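Local coordinates for clavulanic acid biosynthesis oligopeptide binding protein 2 (Streptomyces clavuligerus, PDB 2WOL), which probably binds peptides as an extracellular solute-binding protein of the clavulanic acid biosynthesis pathway, at residues A[461-473]-A[481-495]. Numbering follows the deposited sequence.
Sequences YGFLAPLVDGRQI and NLPELDDPEVNALID
The guanidinium of Arg-471 lies flat against the side-chain amide of Asn-491, their planes 7° apart, with Asn-491 CB 3.6 Å above one face near the rim. Two carboxylates take its edge. Asp-469, two residues back, is gripped side-on: Arg-471 NE lies 2.6 Å from Asp-469 OD1 and Arg-471 NH2 bonds Asp-469 OD2. Across the contact Asp-495 is held end-on, with Arg-471 NH2 2.8 Å from Asp-495 OD1 and NH1 bonded to OD2; that carboxylate is turned 48° from the guanidinium. The arginine chain doubles back at chi2 and chi3 to reach both acids, and probably offsets part of the negative charge of the pair. Asp-469 OD1 also accepts from Arg-471 N, closing an Asx turn.

Next to this network, Gly-470 N donates to Asn-491 OD1 at 3.1 Å, while Asn-491 ND2 holds Asp-486 OD1, so both ends of the amide are engaged. Asn-481 does similar work further along: ND2 bonds Leu-485 O and, weakly, Asp-469 O. Ile-494 CG2 meets the edge of the Tyr-461 ring, 3.8 Å from Tyr-461 CE1, and with CD1 also lies beside Asp-469 OD2; Ala-465 CB sits over one ring face. Val-468 packs against Leu-485 and Val-490, and touches Val-517 of helix 503-520.

In this family 5 solute-binding protein, the Asx turn and salt-bridge network tie the loop following helix 461-468 to the roughly antiparallel helix 488-495.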
loop_
_atom_site.group_PDB
_atom_site.type_symbol
_atom_site.label_atom_id
_atom_site.label_comp_id
_atom_site.label_asym_id
_atom_site.label_seq_id
_atom_site.Cartn_x
_atom_site.Cartn_y
_atom_site.Cartn_z
ATOM N N TYR A 461 -2.320 10.265 -6.953
ATOM C CA TYR A 461 -3.649 9.700 -7.159
ATOM C C TYR A 461 -3.866 8.487 -6.263
ATOM O O TYR A 461 -4.864 8.411 -5.549
ATOM C CB TYR A 461 -3.919 9.317 -8.622
ATOM C CG TYR A 461 -5.339 8.826 -8.787
ATOM C CD1 TYR A 461 -6.373 9.721 -9.053
ATOM C CD2 TYR A 461 -5.659 7.475 -8.619
ATOM C CE1 TYR A 461 -7.690 9.287 -9.170
ATOM C CE2 TYR A 461 -6.971 7.030 -8.734
ATOM C CZ TYR A 461 -7.980 7.940 -9.010
ATOM O OH TYR A 461 -9.277 7.498 -9.118
ATOM N N GLY A 462 -2.929 7.542 -6.311
ATOM C CA GLY A 462 -3.014 6.339 -5.493
ATOM C C GLY A 462 -3.140 6.658 -4.015
ATOM O O GLY A 462 -3.900 6.011 -3.295
ATOM N N PHE A 463 -2.398 7.666 -3.563
ATOM C CA PHE A 463 -2.412 8.017 -2.153
ATOM C C PHE A 463 -3.658 8.786 -1.718
ATOM O O PHE A 463 -4.287 8.449 -0.708
ATOM C CB PHE A 463 -1.153 8.797 -1.756
ATOM C CG PHE A 463 -1.076 9.070 -0.282
ATOM C CD1 PHE A 463 -0.537 8.119 0.578
ATOM C CD2 PHE A 463 -1.588 10.248 0.249
ATOM C CE1 PHE A 463 -0.499 8.340 1.947
ATOM C CE2 PHE A 463 -1.548 10.484 1.620
ATOM C CZ PHE A 463 -1.002 9.534 2.467
ATOM N N LEU A 464 -4.006 9.826 -2.469
ATOM C CA LEU A 464 -5.004 10.784 -1.996
ATOM C C LEU A 464 -6.428 10.566 -2.507
ATOM O O LEU A 464 -7.385 10.793 -1.766
ATOM C CB LEU A 464 -4.546 12.227 -2.255
ATOM C CG LEU A 464 -5.292 13.342 -1.507
ATOM C CD1 LEU A 464 -5.369 13.061 -0.006
ATOM C CD2 LEU A 464 -4.657 14.700 -1.764
ATOM N N ALA A 465 -6.583 10.119 -3.752
ATOM C CA ALA A 465 -7.930 9.973 -4.310
ATOM C C ALA A 465 -8.863 9.054 -3.506
ATOM O O ALA A 465 -10.016 9.410 -3.279
ATOM C CB ALA A 465 -7.885 9.556 -5.770
ATOM N N PRO A 466 -8.379 7.869 -3.069
ATOM C CA PRO A 466 -9.273 7.026 -2.264
ATOM C C PRO A 466 -9.724 7.677 -0.954
ATOM O O PRO A 466 -10.767 7.313 -0.414
ATOM C CB PRO A 466 -8.418 5.785 -1.981
ATOM C CG PRO A 466 -7.432 5.754 -3.108
ATOM C CD PRO A 466 -7.085 7.200 -3.297
ATOM N N LEU A 467 -8.944 8.639 -0.469
ATOM C CA LEU A 467 -9.234 9.316 0.791
ATOM C C LEU A 467 -10.210 10.481 0.667
ATOM O O LEU A 467 -10.907 10.792 1.635
ATOM C CB LEU A 467 -7.943 9.829 1.437
ATOM C CG LEU A 467 -6.867 8.825 1.850
ATOM C CD1 LEU A 467 -5.721 9.569 2.528
ATOM C CD2 LEU A 467 -7.423 7.731 2.775
ATOM N N VAL A 468 -10.253 11.132 -0.498
ATOM C CA VAL A 468 -10.965 12.418 -0.614
ATOM C C VAL A 468 -11.841 12.602 -1.855
ATOM O O VAL A 468 -12.643 13.541 -1.912
ATOM C CB VAL A 468 -9.990 13.631 -0.522
ATOM C CG1 VAL A 468 -9.179 13.588 0.782
ATOM C CG2 VAL A 468 -9.070 13.711 -1.748
ATOM N N ASP A 469 -11.673 11.733 -2.850
ATOM C CA ASP A 469 -12.401 11.859 -4.114
ATOM C C ASP A 469 -13.836 11.377 -3.919
ATOM O O ASP A 469 -14.064 10.247 -3.495
ATOM C CB ASP A 469 -11.678 11.066 -5.214
ATOM C CG ASP A 469 -12.261 11.291 -6.600
ATOM O OD1 ASP A 469 -13.501 11.281 -6.757
ATOM O OD2 ASP A 469 -11.458 11.449 -7.541
ATOM N N GLY A 470 -14.794 12.250 -4.228
ATOM C CA GLY A 470 -16.218 11.951 -4.061
ATOM C C GLY A 470 -16.695 10.730 -4.825
ATOM O O GLY A 470 -17.614 10.035 -4.386
ATOM N N ARG A 471 -16.068 10.472 -5.971
ATOM C CA ARG A 471 -16.395 9.313 -6.801
ATOM C C ARG A 471 -15.872 8.005 -6.194
ATOM O O ARG A 471 -16.219 6.920 -6.664
ATOM C CB ARG A 471 -15.834 9.496 -8.220
ATOM C CG ARG A 471 -16.562 10.525 -9.097
ATOM C CD ARG A 471 -16.095 11.974 -8.879
ATOM N NE ARG A 471 -14.639 12.135 -8.931
ATOM C CZ ARG A 471 -13.947 12.539 -9.995
ATOM N NH1 ARG A 471 -14.559 12.839 -11.139
ATOM N NH2 ARG A 471 -12.629 12.651 -9.914
ATOM N N GLN A 472 -15.044 8.112 -5.150
ATOM C CA GLN A 472 -14.405 6.946 -4.528
ATOM C C GLN A 472 -15.039 6.514 -3.203
ATOM O O GLN A 472 -14.475 5.681 -2.487
ATOM C CB GLN A 472 -12.898 7.183 -4.343
ATOM C CG GLN A 472 -12.119 7.362 -5.648
ATOM C CD GLN A 472 -12.356 6.231 -6.630
ATOM O OE1 GLN A 472 -12.475 5.066 -6.241
ATOM N NE2 GLN A 472 -12.438 6.571 -7.911
ATOM N N ILE A 473 -16.204 7.072 -2.881
ATOM C CA ILE A 473 -16.952 6.637 -1.703
ATOM C C ILE A 473 -17.543 5.259 -1.988
ATOM O O ILE A 473 -18.285 5.086 -2.958
ATOM C CB ILE A 473 -18.068 7.635 -1.319
ATOM C CG1 ILE A 473 -17.469 9.013 -1.011
ATOM C CG2 ILE A 473 -18.868 7.117 -0.120
ATOM C CD1 ILE A 473 -18.473 10.152 -1.064
ATOM N N ASN A 481 -12.764 6.910 1.823
ATOM C CA ASN A 481 -13.154 8.305 1.928
ATOM C C ASN A 481 -14.101 8.413 3.118
ATOM O O ASN A 481 -15.326 8.488 2.968
ATOM C CB ASN A 481 -13.804 8.785 0.623
ATOM C CG ASN A 481 -14.113 10.277 0.628
ATOM O OD1 ASN A 481 -14.165 10.913 1.681
ATOM N ND2 ASN A 481 -14.326 10.839 -0.562
ATOM N N LEU A 482 -13.516 8.416 4.311
ATOM C CA LEU A 482 -14.296 8.308 5.543
ATOM C C LEU A 482 -15.205 9.511 5.809
ATOM O O LEU A 482 -16.356 9.330 6.212
ATOM C CB LEU A 482 -13.398 7.990 6.749
ATOM C CG LEU A 482 -12.553 6.711 6.660
ATOM C CD1 LEU A 482 -11.731 6.509 7.927
ATOM C CD2 LEU A 482 -13.399 5.472 6.356
ATOM N N PRO A 483 -14.706 10.741 5.578
ATOM C CA PRO A 483 -15.601 11.896 5.683
ATOM C C PRO A 483 -16.660 11.953 4.583
ATOM O O PRO A 483 -17.564 12.789 4.646
ATOM C CB PRO A 483 -14.652 13.091 5.524
ATOM C CG PRO A 483 -13.286 12.547 5.821
ATOM C CD PRO A 483 -13.324 11.160 5.277
ATOM N N GLU A 484 -16.534 11.087 3.577
ATOM C CA GLU A 484 -17.389 11.133 2.381
ATOM C C GLU A 484 -17.367 12.529 1.748
ATOM O O GLU A 484 -18.406 13.092 1.388
ATOM C CB GLU A 484 -18.816 10.659 2.697
ATOM C CG GLU A 484 -18.861 9.216 3.192
ATOM C CD GLU A 484 -20.222 8.778 3.706
ATOM O OE1 GLU A 484 -21.254 9.293 3.215
ATOM O OE2 GLU A 484 -20.252 7.902 4.599
ATOM N N LEU A 485 -16.163 13.086 1.646
ATOM C CA LEU A 485 -15.961 14.361 0.984
ATOM C C LEU A 485 -16.330 14.215 -0.482
ATOM O O LEU A 485 -15.861 13.302 -1.161
ATOM C CB LEU A 485 -14.508 14.826 1.126
ATOM C CG LEU A 485 -14.217 16.272 0.705
ATOM C CD1 LEU A 485 -14.857 17.255 1.672
ATOM C CD2 LEU A 485 -12.718 16.525 0.603
ATOM N N ASP A 486 -17.188 15.115 -0.951
ATOM C CA ASP A 486 -17.596 15.143 -2.348
ATOM C C ASP A 486 -17.633 16.593 -2.819
ATOM O O ASP A 486 -18.695 17.143 -3.128
ATOM C CB ASP A 486 -18.954 14.453 -2.514
ATOM C CG ASP A 486 -19.296 14.154 -3.965
ATOM O OD1 ASP A 486 -18.426 14.309 -4.853
ATOM O OD2 ASP A 486 -20.455 13.754 -4.213
ATOM N N ASP A 487 -16.450 17.200 -2.848
ATOM C CA ASP A 487 -16.261 18.574 -3.280
ATOM C C ASP A 487 -15.990 18.568 -4.786
ATOM O O ASP A 487 -14.964 18.037 -5.227
ATOM C CB ASP A 487 -15.085 19.187 -2.506
ATOM C CG ASP A 487 -14.816 20.645 -2.865
ATOM O OD1 ASP A 487 -15.379 21.165 -3.851
ATOM O OD2 ASP A 487 -14.013 21.276 -2.148
ATOM N N PRO A 488 -16.920 19.139 -5.583
ATOM C CA PRO A 488 -16.768 19.214 -7.040
ATOM C C PRO A 488 -15.431 19.817 -7.468
ATOM O O PRO A 488 -14.861 19.387 -8.470
ATOM C CB PRO A 488 -17.922 20.130 -7.469
ATOM C CG PRO A 488 -18.937 19.983 -6.409
ATOM C CD PRO A 488 -18.189 19.746 -5.133
ATOM N N GLU A 489 -14.937 20.797 -6.713
ATOM C CA GLU A 489 -13.677 21.459 -7.039
ATOM C C GLU A 489 -12.474 20.538 -6.814
ATOM O O GLU A 489 -11.542 20.525 -7.617
ATOM C CB GLU A 489 -13.535 22.775 -6.269
ATOM C CG GLU A 489 -14.531 23.853 -6.707
ATOM C CD GLU A 489 -14.301 25.191 -6.024
ATOM O OE1 GLU A 489 -14.599 25.308 -4.814
ATOM O OE2 GLU A 489 -13.832 26.133 -6.700
ATOM N N VAL A 490 -12.512 19.761 -5.732
ATOM C CA VAL A 490 -11.495 18.731 -5.482
ATOM C C VAL A 490 -11.535 17.671 -6.586
ATOM O O VAL A 490 -10.502 17.334 -7.165
ATOM C CB VAL A 490 -11.655 18.070 -4.082
ATOM C CG1 VAL A 490 -10.811 16.796 -3.971
ATOM C CG2 VAL A 490 -11.276 19.050 -2.983
ATOM N N ASN A 491 -12.731 17.169 -6.889
ATOM C CA ASN A 491 -12.897 16.167 -7.943
ATOM C C ASN A 491 -12.384 16.654 -9.303
ATOM O O ASN A 491 -11.688 15.917 -10.013
ATOM C CB ASN A 491 -14.361 15.720 -8.050
ATOM C CG ASN A 491 -14.892 15.101 -6.763
ATOM O OD1 ASN A 491 -14.133 14.755 -5.857
ATOM N ND2 ASN A 491 -16.211 14.960 -6.681
ATOM N N ALA A 492 -12.713 17.902 -9.641
ATOM C CA ALA A 492 -12.278 18.508 -10.899
ATOM C C ALA A 492 -10.759 18.637 -10.975
ATOM O O ALA A 492 -10.166 18.344 -12.014
ATOM C CB ALA A 492 -12.942 19.864 -11.102
ATOM N N LEU A 493 -10.134 19.067 -9.878
ATOM C CA LEU A 493 -8.677 19.162 -9.820
ATOM C C LEU A 493 -8.018 17.800 -10.018
ATOM O O LEU A 493 -7.041 17.682 -10.758
ATOM C CB LEU A 493 -8.210 19.793 -8.505
ATOM C CG LEU A 493 -8.350 21.311 -8.336
ATOM C CD1 LEU A 493 -8.074 21.701 -6.900
ATOM C CD2 LEU A 493 -7.424 22.078 -9.276
ATOM N N ILE A 494 -8.563 16.779 -9.355
ATOM C CA ILE A 494 -8.086 15.407 -9.522
ATOM C C ILE A 494 -8.189 14.987 -10.993
ATOM O O ILE A 494 -7.224 14.475 -11.568
ATOM C CB ILE A 494 -8.831 14.414 -8.583
ATOM C CG1 ILE A 494 -8.453 14.687 -7.119
ATOM C CG2 ILE A 494 -8.532 12.955 -8.971
ATOM C CD1 ILE A 494 -9.214 13.858 -6.100
ATOM N N ASP A 495 -9.347 15.232 -11.605
ATOM C CA ASP A 495 -9.532 14.941 -13.027
ATOM C C ASP A 495 -8.479 15.651 -13.877
ATOM O O ASP A 495 -7.930 15.060 -14.810
ATOM C CB ASP A 495 -10.945 15.323 -13.483
ATOM C CG ASP A 495 -12.009 14.348 -12.989
ATOM O OD1 ASP A 495 -11.654 13.252 -12.499
ATOM O OD2 ASP A 495 -13.211 14.680 -13.100
HETATM O O HOH W 1 -10.623 9.538 4.268
HETATM O O HOH W 2 -14.002 15.544 -3.127
#